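Local coordinates for malonyl CoA-acyl carrier protein transacylase (Synechocystis sp. PCC 6803 substr. Kazusa, PDB 4RR5) that catalyses the transfer of the malonyl group from malonyl-CoA to holo-acyl carrier protein, supplying malonyl-ACP for fatty acid biosynthesis, at residues L216-D220 with K233-Q237; C206-T212 with Q225-K231; L148-P154 with G240-E246. The contacts are given in a common frame with arbitrary orientation. Residues are numbered along the deposited sequence.

Contact 1. Residues L216-D220 with K233-Q237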
ATOM      1  N   LEU A 216      -4.701   2.467  10.964  1.00 26.08           N
ATOM      2  CA  LEU A 216      -3.559   1.671  11.431  1.00 27.41           C
ATOM      3  C   LEU A 216      -2.383   1.805  10.463  1.00 25.66           C
ATOM      4  O   LEU A 216      -2.381   1.211   9.389  1.00 22.32           O
ATOM      5  CB  LEU A 216      -3.934   0.194  11.609  1.00 23.50           C
ATOM      6  CG  LEU A 216      -4.880  -0.166  12.764  1.00 24.67           C
ATOM      7  CD1 LEU A 216      -6.292   0.398  12.586  1.00 22.97           C
ATOM      8  CD2 LEU A 216      -4.931  -1.671  12.951  1.00 29.21           C
ATOM      9  N   SER A 217      -1.371   2.568  10.860  1.00 23.95           N
ATOM     10  CA  SER A 217      -0.273   2.879   9.955  1.00 24.58           C
ATOM     11  C   SER A 217       0.842   1.821   9.855  1.00 28.85           C
ATOM     12  O   SER A 217       1.120   1.090  10.808  1.00 27.43           O
ATOM     13  CB  SER A 217       0.318   4.211  10.357  1.00 21.50           C
ATOM     14  OG  SER A 217      -0.732   5.151  10.488  1.00 22.82           O
ATOM     15  N   ASN A 218       1.482   1.768   8.684  1.00 23.63           N
ATOM     16  CA  ASN A 218       2.478   0.754   8.359  1.00 24.24           C
ATOM     17  C   ASN A 218       3.607   0.602   9.378  1.00 22.96           C
ATOM     18  O   ASN A 218       3.984  -0.520   9.720  1.00 24.95           O
ATOM     19  CB  ASN A 218       3.112   1.045   6.982  1.00 29.66           C
ATOM     20  CG  ASN A 218       2.200   0.698   5.807  1.00 26.84           C
ATOM     21  OD1 ASN A 218       2.567   0.919   4.652  1.00 23.73           O
ATOM     22  ND2 ASN A 218       1.008   0.172   6.094  1.00 25.55           N
ATOM     23  N   VAL A 219       4.184   1.712   9.827  1.00 21.59           N
ATOM     24  CA  VAL A 219       5.307   1.611  10.761  1.00 27.82           C
ATOM     25  C   VAL A 219       4.862   1.364  12.204  1.00 29.20           C
ATOM     26  O   VAL A 219       5.675   0.974  13.038  1.00 28.58           O
ATOM     27  CB  VAL A 219       6.202   2.874  10.745  1.00 27.50           C
ATOM     28  CG1 VAL A 219       6.924   2.998   9.408  1.00 26.45           C
ATOM     29  CG2 VAL A 219       5.396   4.138  11.080  1.00 22.33           C
ATOM     30  N   ASP A 220       3.583   1.587  12.499  1.00 27.85           N
ATOM     31  CA  ASP A 220       3.079   1.404  13.862  1.00 29.61           C
ATOM     32  C   ASP A 220       1.563   1.219  13.855  1.00 29.85           C
ATOM     33  O   ASP A 220       0.803   2.179  14.045  1.00 33.54           O
ATOM     34  CB  ASP A 220       3.493   2.597  14.747  1.00 29.95           C
ATOM     35  CG  ASP A 220       2.849   2.566  16.137  1.00 32.54           C
ATOM     36  OD1 ASP A 220       2.448   1.478  16.620  1.00 35.49           O
ATOM     37  OD2 ASP A 220       2.745   3.645  16.749  1.00 32.11           O
ATOM     38  N   LYS A 233       3.939   9.058  11.550  1.00 26.89           N
ATOM     39  CA  LYS A 233       4.044   7.681  11.089  1.00 29.45           C
ATOM     40  C   LYS A 233       4.230   7.585   9.557  1.00 33.03           C
ATOM     41  O   LYS A 233       4.941   6.711   9.058  1.00 25.30           O
ATOM     42  CB  LYS A 233       2.806   6.893  11.504  1.00 28.43           C
ATOM     43  CG  LYS A 233       2.504   6.885  12.993  1.00 30.00           C
ATOM     44  CD  LYS A 233       1.363   5.926  13.249  1.00 28.06           C
ATOM     45  CE  LYS A 233       0.976   5.815  14.699  1.00 24.83           C
ATOM     46  NZ  LYS A 233       0.271   4.518  14.877  1.00 26.03           N
ATOM     47  N   LEU A 234       3.583   8.477   8.810  1.00 29.97           N
ATOM     48  CA  LEU A 234       3.675   8.433   7.358  1.00 26.44           C
ATOM     49  C   LEU A 234       5.071   8.880   6.897  1.00 26.64           C
ATOM     50  O   LEU A 234       5.693   8.254   6.040  1.00 23.16           O
ATOM     51  CB  LEU A 234       2.584   9.298   6.734  1.00 22.33           C
ATOM     52  CG  LEU A 234       2.552   9.317   5.206  1.00 25.63           C
ATOM     53  CD1 LEU A 234       2.122   7.941   4.679  1.00 22.61           C
ATOM     54  CD2 LEU A 234       1.641  10.424   4.678  1.00 23.58           C
ATOM     55  N   ILE A 235       5.559   9.961   7.492  1.00 28.67           N
ATOM     56  CA  ILE A 235       6.911  10.451   7.238  1.00 27.86           C
ATOM     57  C   ILE A 235       7.953   9.368   7.485  1.00 26.20           C
ATOM     58  O   ILE A 235       8.953   9.282   6.771  1.00 25.93           O
ATOM     59  CB  ILE A 235       7.225  11.690   8.114  1.00 31.33           C
ATOM     60  CG1 ILE A 235       6.538  12.927   7.520  1.00 26.80           C
ATOM     61  CG2 ILE A 235       8.741  11.911   8.253  1.00 28.60           C
ATOM     62  CD1 ILE A 235       6.682  14.153   8.355  1.00 27.39           C
ATOM     63  N   GLN A 236       7.699   8.522   8.479  1.00 23.68           N
ATOM     64  CA  GLN A 236       8.593   7.416   8.791  1.00 24.44           C
ATOM     65  C   GLN A 236       8.444   6.206   7.848  1.00 26.55           C
ATOM     66  O   GLN A 236       9.282   5.302   7.842  1.00 25.63           O
ATOM     67  CB  GLN A 236       8.369   6.983  10.235  1.00 23.05           C
ATOM     68  CG  GLN A 236       8.913   7.987  11.234  1.00 29.26           C
ATOM     69  CD  GLN A 236       8.402   7.757  12.642  1.00 33.49           C
ATOM     70  OE1 GLN A 236       7.692   6.789  12.906  1.00 39.06           O
ATOM     71  NE2 GLN A 236       8.763   8.648  13.556  1.00 36.09           N
ATOM     72  N   GLN A 237       7.395   6.202   7.033  1.00 27.40           N
ATOM     73  CA  GLN A 237       7.020   4.993   6.315  1.00 25.63           C
ATOM     74  C   GLN A 237       8.008   4.600   5.226  1.00 24.69           C
ATOM     75  O   GLN A 237       8.219   3.417   4.975  1.00 22.55           O
ATOM     76  CB  GLN A 237       5.639   5.162   5.697  1.00 25.27           C
ATOM     77  CG  GLN A 237       5.135   3.933   4.963  1.00 25.62           C
ATOM     78  CD  GLN A 237       4.135   4.297   3.909  1.00 22.88           C
ATOM     79  OE1 GLN A 237       4.377   5.211   3.110  1.00 24.98           O
ATOM     80  NE2 GLN A 237       2.998   3.610   3.903  1.00 17.15           N
TER
HETATM   81  O   HOH W   1      -1.926   4.709  13.044  1.00 27.36           O
HETATM   82  O   HOH W   2       3.348   4.281   8.573  1.00 21.99           O
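Val219 packs against Lys233, Gln236 and Gln237: its CG2 is 3.3 Å from Lys233 O, and its CG1 is 3.6 Å from Gln236 O and 3.7 Å from Gln237 CA. Lys233 runs extended alongside the type I turn Ser217-Asp220, its CD 3.5 Å from Ser217 CB, and its NZ donates to Asp220 O at 2.5 Å. The same NZ forms a salt bridge with Asp220 OD2 (3.2 Å), weak as a hydrogen bond; that carboxylate also pairs with Arg229. Two waters fill in. One accepts from both Ser217 OG and Lys233 NZ, the other accepts from Val219 N and donates to Lys233 O. From within the turn, Asn218 OD1 accepts from Gln237 NE2 at 2.8 Å. Both amides have stronger partners beyond the pair, Ser88 N for Asn218 OD1 and Arg113 for Gln237 OE1, and Gln237 NE2 also reaches Ser88 O. These bonds place both amides beside Ser88, by similarity the active-site residue, in an arrangement consistent with the GxSxG nucleophile elbow of this acyltransferase family.

Contact 2. Residues C206-T212 with Q225-K231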
ATOM      1  N   CYS A 206       2.340  20.081   5.098  1.00 39.61           N
ATOM      2  CA  CYS A 206       0.990  19.755   4.707  1.00 41.95           C
ATOM      3  C   CYS A 206       0.171  19.584   5.973  1.00 40.28           C
ATOM      4  O   CYS A 206       0.566  18.833   6.858  1.00 43.02           O
ATOM      5  CB  CYS A 206       0.994  18.488   3.839  1.00 37.47           C
ATOM      6  SG  CYS A 206      -0.626  17.935   3.303  1.00 45.17           S
ATOM      7  N   HIS A 207      -0.946  20.294   6.098  1.00 43.53           N
ATOM      8  CA  HIS A 207      -1.773  20.138   7.293  1.00 33.32           C
ATOM      9  C   HIS A 207      -2.557  18.840   7.245  1.00 39.18           C
ATOM     10  O   HIS A 207      -3.205  18.546   6.248  1.00 47.98           O
ATOM     11  CB  HIS A 207      -2.738  21.296   7.455  1.00 36.55           C
ATOM     12  CG  HIS A 207      -3.841  21.017   8.434  1.00 47.23           C
ATOM     13  ND1 HIS A 207      -3.601  20.632   9.736  1.00 49.04           N
ATOM     14  CD2 HIS A 207      -5.188  21.059   8.295  1.00 47.17           C
ATOM     15  CE1 HIS A 207      -4.755  20.454  10.360  1.00 42.92           C
ATOM     16  NE2 HIS A 207      -5.732  20.703   9.509  1.00 39.03           N
ATOM     17  N   PHE A 208      -2.504  18.059   8.315  1.00 36.78           N
ATOM     18  CA  PHE A 208      -3.273  16.824   8.376  1.00 36.98           C
ATOM     19  C   PHE A 208      -4.478  16.967   9.312  1.00 42.22           C
ATOM     20  O   PHE A 208      -4.310  17.294  10.491  1.00 44.53           O
ATOM     21  CB  PHE A 208      -2.395  15.667   8.853  1.00 34.52           C
ATOM     22  CG  PHE A 208      -1.645  14.974   7.757  1.00 33.95           C
ATOM     23  CD1 PHE A 208      -1.304  15.646   6.594  1.00 30.10           C
ATOM     24  CD2 PHE A 208      -1.284  13.640   7.888  1.00 32.14           C
ATOM     25  CE1 PHE A 208      -0.605  15.011   5.590  1.00 29.64           C
ATOM     26  CE2 PHE A 208      -0.590  12.986   6.871  1.00 34.32           C
ATOM     27  CZ  PHE A 208      -0.250  13.678   5.718  1.00 30.94           C
ATOM     28  N   ASN A 209      -5.686  16.728   8.805  1.00 32.55           N
ATOM     29  CA  ASN A 209      -6.852  16.676   9.687  1.00 32.85           C
ATOM     30  C   ASN A 209      -6.801  15.414  10.526  1.00 32.37           C
ATOM     31  O   ASN A 209      -6.147  14.436  10.168  1.00 38.64           O
ATOM     32  CB  ASN A 209      -8.183  16.695   8.911  1.00 34.76           C
ATOM     33  CG  ASN A 209      -8.263  17.816   7.897  1.00 37.89           C
ATOM     34  OD1 ASN A 209      -7.786  18.926   8.134  1.00 45.17           O
ATOM     35  ND2 ASN A 209      -8.853  17.522   6.739  1.00 36.80           N
ATOM     36  N   ASP A 210      -7.506  15.423  11.641  1.00 35.16           N
ATOM     37  CA  ASP A 210      -7.658  14.203  12.400  1.00 38.30           C
ATOM     38  C   ASP A 210      -8.552  13.274  11.577  1.00 37.55           C
ATOM     39  O   ASP A 210      -9.319  13.717  10.718  1.00 35.64           O
ATOM     40  CB  ASP A 210      -8.231  14.492  13.795  1.00 35.45           C
ATOM     41  CG  ASP A 210      -7.298  15.369  14.645  1.00 43.86           C
ATOM     42  OD1 ASP A 210      -6.056  15.220  14.530  1.00 42.60           O
ATOM     43  OD2 ASP A 210      -7.800  16.211  15.426  1.00 44.95           O
ATOM     44  N   ALA A 211      -8.428  11.981  11.824  1.00 36.12           N
ATOM     45  CA  ALA A 211      -9.157  11.000  11.052  1.00 36.07           C
ATOM     46  C   ALA A 211     -10.528  10.744  11.656  1.00 36.61           C
ATOM     47  O   ALA A 211     -10.694  10.692  12.876  1.00 32.13           O
ATOM     48  CB  ALA A 211      -8.367   9.697  10.951  1.00 30.94           C
ATOM     49  N   THR A 212     -11.497  10.559  10.766  1.00 35.08           N
ATOM     50  CA  THR A 212     -12.876  10.289  11.124  1.00 31.01           C
ATOM     51  C   THR A 212     -13.085   8.827  11.539  1.00 33.16           C
ATOM     52  O   THR A 212     -14.135   8.474  12.078  1.00 32.36           O
ATOM     53  CB  THR A 212     -13.773  10.631   9.949  1.00 26.57           C
ATOM     54  OG1 THR A 212     -13.491   9.720   8.892  1.00 30.62           O
ATOM     55  CG2 THR A 212     -13.435  12.002   9.446  1.00 23.38           C
ATOM     56  N   GLN A 225      -6.133   8.296  15.526  1.00 34.30           N
ATOM     57  CA  GLN A 225      -6.848   9.222  14.661  1.00 31.49           C
ATOM     58  C   GLN A 225      -6.270  10.612  14.694  1.00 31.61           C
ATOM     59  O   GLN A 225      -6.767  11.505  14.012  1.00 32.78           O
ATOM     60  CB  GLN A 225      -8.311   9.285  15.048  1.00 29.88           C
ATOM     61  CG  GLN A 225      -9.002   7.974  14.891  1.00 35.57           C
ATOM     62  CD  GLN A 225     -10.468   8.072  15.191  1.00 37.52           C
ATOM     63  OE1 GLN A 225     -11.049   7.161  15.774  1.00 41.41           O
ATOM     64  NE2 GLN A 225     -11.083   9.178  14.784  1.00 35.33           N
ATOM     65  N   ASN A 226      -5.225  10.797  15.497  1.00 32.67           N
ATOM     66  CA  ASN A 226      -4.555  12.088  15.576  1.00 35.20           C
ATOM     67  C   ASN A 226      -3.800  12.430  14.277  1.00 37.55           C
ATOM     68  O   ASN A 226      -2.953  11.657  13.802  1.00 32.50           O
ATOM     69  CB  ASN A 226      -3.601  12.114  16.775  1.00 34.61           C
ATOM     70  CG  ASN A 226      -2.883  13.436  16.908  1.00 34.87           C
ATOM     71  OD1 ASN A 226      -1.691  13.552  16.602  1.00 33.96           O
ATOM     72  ND2 ASN A 226      -3.610  14.454  17.352  1.00 39.35           N
ATOM     73  N   GLY A 227      -4.124  13.589  13.708  1.00 36.98           N
ATOM     74  CA  GLY A 227      -3.567  13.999  12.436  1.00 32.96           C
ATOM     75  C   GLY A 227      -2.057  14.071  12.457  1.00 35.40           C
ATOM     76  O   GLY A 227      -1.385  13.730  11.485  1.00 39.36           O
ATOM     77  N   ASP A 228      -1.508  14.499  13.581  1.00 40.26           N
ATOM     78  CA  ASP A 228      -0.076  14.756  13.646  1.00 40.80           C
ATOM     79  C   ASP A 228       0.727  13.483  13.902  1.00 32.90           C
ATOM     80  O   ASP A 228       1.849  13.337  13.413  1.00 29.51           O
ATOM     81  CB  ASP A 228       0.213  15.809  14.713  1.00 38.23           C
ATOM     82  CG  ASP A 228      -0.141  17.200  14.249  1.00 39.38           C
ATOM     83  OD1 ASP A 228       0.057  17.499  13.050  1.00 38.01           O
ATOM     84  OD2 ASP A 228      -0.650  17.983  15.075  1.00 44.71           O
ATOM     85  N   ARG A 229       0.154  12.567  14.666  1.00 30.65           N
ATOM     86  CA  ARG A 229       0.803  11.290  14.872  1.00 33.56           C
ATOM     87  C   ARG A 229       0.812  10.525  13.538  1.00 36.05           C
ATOM     88  O   ARG A 229       1.816   9.891  13.188  1.00 32.35           O
ATOM     89  CB  ARG A 229       0.108  10.494  15.977  1.00 26.73           C
ATOM     90  CG  ARG A 229       0.718   9.104  16.238  1.00 32.59           C
ATOM     91  CD  ARG A 229       2.207   9.138  16.668  1.00 36.76           C
ATOM     92  NE  ARG A 229       2.687   7.783  16.949  1.00 36.63           N
ATOM     93  CZ  ARG A 229       3.760   7.222  16.394  1.00 34.49           C
ATOM     94  NH1 ARG A 229       4.513   7.895  15.535  1.00 37.29           N
ATOM     95  NH2 ARG A 229       4.085   5.978  16.707  1.00 29.00           N
ATOM     96  N   LEU A 230      -0.295  10.613  12.790  1.00 36.00           N
ATOM     97  CA  LEU A 230      -0.414   9.950  11.483  1.00 32.63           C
ATOM     98  C   LEU A 230       0.596  10.478  10.455  1.00 26.77           C
ATOM     99  O   LEU A 230       1.214   9.697   9.738  1.00 25.53           O
ATOM    100  CB  LEU A 230      -1.832  10.090  10.938  1.00 26.37           C
ATOM    101  CG  LEU A 230      -2.897   9.225  11.604  1.00 26.48           C
ATOM    102  CD1 LEU A 230      -4.201   9.394  10.871  1.00 31.90           C
ATOM    103  CD2 LEU A 230      -2.509   7.769  11.631  1.00 22.80           C
ATOM    104  N   LYS A 231       0.763  11.796  10.390  1.00 27.36           N
ATOM    105  CA  LYS A 231       1.805  12.385   9.557  1.00 29.86           C
ATOM    106  C   LYS A 231       3.191  11.881   9.960  1.00 31.90           C
ATOM    107  O   LYS A 231       4.019  11.517   9.108  1.00 30.63           O
ATOM    108  CB  LYS A 231       1.783  13.912   9.634  1.00 29.64           C
ATOM    109  CG  LYS A 231       2.640  14.553   8.553  1.00 31.40           C
ATOM    110  CD  LYS A 231       2.946  16.021   8.816  1.00 33.04           C
ATOM    111  CE  LYS A 231       1.683  16.848   8.969  1.00 36.96           C
ATOM    112  NZ  LYS A 231       1.957  18.281   8.655  1.00 37.93           N
TER
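A capped helix start packs here against an extended segment of the acyltransferase domain: helix 227-235 opens against residues 206-212, the loop that follows helix 193-204. Asn226 is the N-cap. Its OD1 accepts from Arg229 N at 2.8 Å and, weakly, from Asp228 N at 3.2 Å, while across the interface Asp210 OD1 takes the hydrogen of Gly227 N (2.7 Å), so two side chains satisfy the first amides of the helix.

Backbone and amide bonds fix the alignment beside the cap. Ala211 N donates to Gln225 O at 2.8 Å, and Gln225 NE2 reaches back to Ala211 O at a very short 2.5 Å. Gly227 CA and Asp210 CA lie 4.1 Å apart, the closest approach of the two backbones by CA atoms; a CB on Gly227 would clash with Phe208 O and Asn209 O.

Van der Waals and CH-pi contacts fill the buried side. Phe208 CB sits 3.4 Å from Gly227 O, and one face of its ring receives Lys231 CG in a CH-pi contact, 4.0 Å from the centroid and 13° off the normal. Phe101 meets the same ring edge-to-face. Ala211 CB rests 4.2 Å from Leu230 CD1.

The Lys231 side chain then carries its charge to the end of helix 193-204, where NZ bonds Thr204 O and makes a very short 2.3 Å hydrogen bond to Cys206 O.

Contact 3. Residues L148-P154 with G240-E246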
ATOM      1  N   LEU A 148      14.444  -6.151   6.547  1.00 30.20           N
ATOM      2  CA  LEU A 148      13.083  -6.599   6.329  1.00 27.81           C
ATOM      3  C   LEU A 148      12.196  -5.387   6.037  1.00 29.89           C
ATOM      4  O   LEU A 148      12.144  -4.438   6.820  1.00 32.04           O
ATOM      5  CB  LEU A 148      12.573  -7.387   7.531  1.00 24.41           C
ATOM      6  CG  LEU A 148      11.358  -8.274   7.246  1.00 33.83           C
ATOM      7  CD1 LEU A 148      11.494  -9.627   7.892  1.00 33.81           C
ATOM      8  CD2 LEU A 148      10.104  -7.592   7.746  1.00 35.31           C
ATOM      9  N   ALA A 149      11.509  -5.432   4.900  1.00 26.19           N
ATOM     10  CA  ALA A 149      10.797  -4.280   4.352  1.00 29.52           C
ATOM     11  C   ALA A 149       9.283  -4.441   4.461  1.00 29.17           C
ATOM     12  O   ALA A 149       8.558  -3.480   4.715  1.00 29.67           O
ATOM     13  CB  ALA A 149      11.204  -4.059   2.883  1.00 26.00           C
ATOM     14  N   ASN A 150       8.810  -5.659   4.239  1.00 25.71           N
ATOM     15  CA  ASN A 150       7.430  -6.005   4.526  1.00 26.79           C
ATOM     16  C   ASN A 150       7.406  -7.167   5.481  1.00 30.73           C
ATOM     17  O   ASN A 150       8.146  -8.140   5.290  1.00 27.36           O
ATOM     18  CB  ASN A 150       6.647  -6.413   3.272  1.00 26.09           C
ATOM     19  CG  ASN A 150       6.522  -5.308   2.254  1.00 24.54           C
ATOM     20  OD1 ASN A 150       7.006  -4.186   2.450  1.00 29.73           O
ATOM     21  ND2 ASN A 150       5.893  -5.632   1.127  1.00 24.63           N
ATOM     22  N   ASP A 151       6.548  -7.082   6.491  1.00 27.54           N
ATOM     23  CA  ASP A 151       6.168  -8.267   7.237  1.00 26.01           C
ATOM     24  C   ASP A 151       4.696  -8.507   6.949  1.00 26.41           C
ATOM     25  O   ASP A 151       3.821  -7.876   7.541  1.00 29.64           O
ATOM     26  CB  ASP A 151       6.431  -8.088   8.727  1.00 26.92           C
ATOM     27  CG  ASP A 151       5.872  -9.225   9.559  1.00 31.60           C
ATOM     28  OD1 ASP A 151       5.844 -10.371   9.081  1.00 35.82           O
ATOM     29  OD2 ASP A 151       5.453  -8.972  10.701  1.00 35.35           O
ATOM     30  N   ASN A 152       4.425  -9.424   6.030  1.00 27.66           N
ATOM     31  CA  ASN A 152       3.092  -9.543   5.451  1.00 27.79           C
ATOM     32  C   ASN A 152       2.196 -10.636   6.053  1.00 29.20           C
ATOM     33  O   ASN A 152       1.046 -10.378   6.405  1.00 33.43           O
ATOM     34  CB  ASN A 152       3.232  -9.757   3.947  1.00 29.40           C
ATOM     35  CG  ASN A 152       3.704  -8.511   3.229  1.00 25.29           C
ATOM     36  OD1 ASN A 152       3.379  -7.392   3.636  1.00 21.51           O
ATOM     37  ND2 ASN A 152       4.479  -8.695   2.151  1.00 27.55           N
ATOM     38  N   SER A 153       2.712 -11.854   6.148  1.00 36.76           N
ATOM     39  CA  SER A 153       2.003 -12.958   6.796  1.00 38.03           C
ATOM     40  C   SER A 153       3.058 -13.878   7.378  1.00 38.68           C
ATOM     41  O   SER A 153       4.214 -13.817   6.960  1.00 38.59           O
ATOM     42  CB  SER A 153       1.093 -13.714   5.807  1.00 37.12           C
ATOM     43  OG  SER A 153       1.831 -14.489   4.873  1.00 34.18           O
ATOM     44  N   PRO A 154       2.681 -14.719   8.356  1.00 44.66           N
ATOM     45  CA  PRO A 154       3.628 -15.701   8.901  1.00 45.66           C
ATOM     46  C   PRO A 154       4.408 -16.466   7.823  1.00 46.38           C
ATOM     47  O   PRO A 154       5.568 -16.839   8.020  1.00 54.98           O
ATOM     48  CB  PRO A 154       2.717 -16.631   9.698  1.00 43.71           C
ATOM     49  CG  PRO A 154       1.653 -15.704  10.224  1.00 44.48           C
ATOM     50  CD  PRO A 154       1.441 -14.659   9.152  1.00 42.83           C
ATOM     51  N   GLY A 240      10.972   2.750   6.546  1.00 25.52           N
ATOM     52  CA  GLY A 240      10.605   1.793   7.557  1.00 22.05           C
ATOM     53  C   GLY A 240       9.828   0.643   6.994  1.00 24.57           C
ATOM     54  O   GLY A 240       9.383   0.681   5.848  1.00 26.33           O
ATOM     55  N   SER A 241       9.662  -0.380   7.823  1.00 23.59           N
ATOM     56  CA  SER A 241       9.063  -1.634   7.409  1.00 27.80           C
ATOM     57  C   SER A 241       7.543  -1.583   7.447  1.00 29.15           C
ATOM     58  O   SER A 241       6.950  -0.894   8.273  1.00 28.08           O
ATOM     59  CB  SER A 241       9.564  -2.779   8.289  1.00 22.44           C
ATOM     60  OG  SER A 241       9.138  -4.030   7.766  1.00 31.47           O
ATOM     61  N   VAL A 242       6.929  -2.322   6.532  1.00 28.81           N
ATOM     62  CA  VAL A 242       5.486  -2.457   6.490  1.00 27.73           C
ATOM     63  C   VAL A 242       5.052  -3.644   7.359  1.00 30.65           C
ATOM     64  O   VAL A 242       5.203  -4.827   6.988  1.00 28.91           O
ATOM     65  CB  VAL A 242       4.993  -2.627   5.044  1.00 25.01           C
ATOM     66  CG1 VAL A 242       3.503  -2.868   5.018  1.00 22.72           C
ATOM     67  CG2 VAL A 242       5.335  -1.381   4.243  1.00 25.13           C
ATOM     68  N   ARG A 243       4.527  -3.304   8.531  1.00 27.62           N
ATOM     69  CA  ARG A 243       4.086  -4.285   9.508  1.00 28.30           C
ATOM     70  C   ARG A 243       2.644  -4.707   9.244  1.00 29.88           C
ATOM     71  O   ARG A 243       1.750  -4.461  10.059  1.00 26.39           O
ATOM     72  CB  ARG A 243       4.253  -3.698  10.900  1.00 21.03           C
ATOM     73  CG  ARG A 243       5.655  -3.136  11.062  1.00 25.70           C
ATOM     74  CD  ARG A 243       5.829  -2.315  12.303  1.00 25.00           C
ATOM     75  NE  ARG A 243       5.376  -3.059  13.468  1.00 35.14           N
ATOM     76  CZ  ARG A 243       5.349  -2.568  14.696  1.00 32.98           C
ATOM     77  NH1 ARG A 243       5.749  -1.322  14.925  1.00 22.74           N
ATOM     78  NH2 ARG A 243       4.913  -3.329  15.685  1.00 37.94           N
ATOM     79  N   TRP A 244       2.419  -5.344   8.094  1.00 27.22           N
ATOM     80  CA  TRP A 244       1.056  -5.653   7.685  1.00 24.66           C
ATOM     81  C   TRP A 244       0.502  -6.825   8.475  1.00 29.02           C
ATOM     82  O   TRP A 244      -0.670  -6.816   8.850  1.00 31.27           O
ATOM     83  CB  TRP A 244       0.959  -5.940   6.189  1.00 25.59           C
ATOM     84  CG  TRP A 244      -0.461  -5.949   5.764  1.00 22.60           C
ATOM     85  CD1 TRP A 244      -1.236  -7.042   5.504  1.00 24.38           C
ATOM     86  CD2 TRP A 244      -1.311  -4.810   5.619  1.00 21.01           C
ATOM     87  NE1 TRP A 244      -2.516  -6.651   5.192  1.00 25.33           N
ATOM     88  CE2 TRP A 244      -2.591  -5.285   5.263  1.00 27.23           C
ATOM     89  CE3 TRP A 244      -1.116  -3.432   5.755  1.00 22.97           C
ATOM     90  CZ2 TRP A 244      -3.665  -4.426   5.019  1.00 21.28           C
ATOM     91  CZ3 TRP A 244      -2.188  -2.583   5.529  1.00 20.83           C
ATOM     92  CH2 TRP A 244      -3.446  -3.086   5.166  1.00 22.27           C
ATOM     93  N   ARG A 245       1.339  -7.823   8.743  1.00 30.31           N
ATOM     94  CA  ARG A 245       0.929  -8.938   9.599  1.00 32.86           C
ATOM     95  C   ARG A 245       0.295  -8.420  10.886  1.00 30.84           C
ATOM     96  O   ARG A 245      -0.839  -8.768  11.213  1.00 32.32           O
ATOM     97  CB  ARG A 245       2.120  -9.850   9.920  1.00 37.28           C
ATOM     98  CG  ARG A 245       1.792 -10.988  10.900  1.00 39.54           C
ATOM     99  CD  ARG A 245       3.019 -11.841  11.285  1.00 39.02           C
ATOM    100  NE  ARG A 245       4.136 -11.077  11.851  1.00 35.63           N
ATOM    101  CZ  ARG A 245       4.221 -10.659  13.116  1.00 38.86           C
ATOM    102  NH1 ARG A 245       3.242 -10.904  13.980  1.00 41.91           N
ATOM    103  NH2 ARG A 245       5.289  -9.984  13.523  1.00 40.66           N
ATOM    104  N   GLU A 246       1.026  -7.562  11.590  1.00 34.57           N
ATOM    105  CA  GLU A 246       0.554  -6.967  12.838  1.00 32.47           C
ATOM    106  C   GLU A 246      -0.660  -6.089  12.613  1.00 33.31           C
ATOM    107  O   GLU A 246      -1.445  -5.846  13.532  1.00 35.92           O
ATOM    108  CB  GLU A 246       1.659  -6.136  13.499  1.00 31.58           C
ATOM    109  CG  GLU A 246       2.825  -6.940  14.062  1.00 32.03           C
ATOM    110  CD  GLU A 246       3.979  -6.048  14.489  1.00 38.86           C
ATOM    111  OE1 GLU A 246       4.809  -5.693  13.634  1.00 43.78           O
ATOM    112  OE2 GLU A 246       4.056  -5.682  15.680  1.00 42.89           O
TER
HETATM  113  O   HOH W   3       3.738  -7.324  11.075  1.00 31.49           O
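Beside the probable active site, the short, weakly bonded strand 242-243 forms a parallel edge of the five-stranded sheet, paired with strand 146-153. Val242 is the centre of the pairing: its N donates to Ala149 O and its O accepts from Asp151 N, both at 2.7 Å and nearly straight, flanking the Asn150-Val242 bridge. Two CA-H...O contacts, Ser241 CA to Ala149 O (3.3 Å) and Asn150 CA to Val242 O (3.5 Å), support it. Ala149 and Asn150 form a classic bulge against Val158 on the other neighbouring strand. The Val242 side chain lies about 4 Å from those of Ser88 and His188, active-site residues by similarity, and Gly240 O accepts from His188 ND1.

Pairing gives way to helix 244-254 at an inverse gamma turn centred on Arg243, and Arg245 N donates to Asp151 O at 2.8 Å. The ring of Trp244 lies against His87, Leu268 and Leu271. Charged groups cluster around Asp151: Arg243 clasps Glu246, with NH2 to OE2 at 2.5 Å, while Asp151 OD2 forms a salt bridge with Arg245 NE at 2.7 Å, weak as a hydrogen bond. A water donates to Asp151 OD2 at 2.4 Å and accepts from Glu246 N at 2.8 Å.

Overall arrangement
Contacts 1 and 2 lie on the same side of the molecule's centre, their centres about 12 Å apart, and share helix 227-235: contact 2 involves its first turn and contact 1 its later residues. Their segments alternate along the chain, and the Asp220-Arg229 salt bridge and Leu234-Phe208 packing join them. Contact 3 encloses both in sequence, pairing strand 146-153 with strand 242-243, which follows that helix. Its centre is about 12 Å from that of contact 1 and about 23 Å from that of contact 2. Arg243 probably hydrogen-bonds to Asn218 O and Val219 O, tying the five-stranded sheet to contact 1, so contacts 1 and 3 meet beside Ser88 and His188 while contact 2 is remote from them.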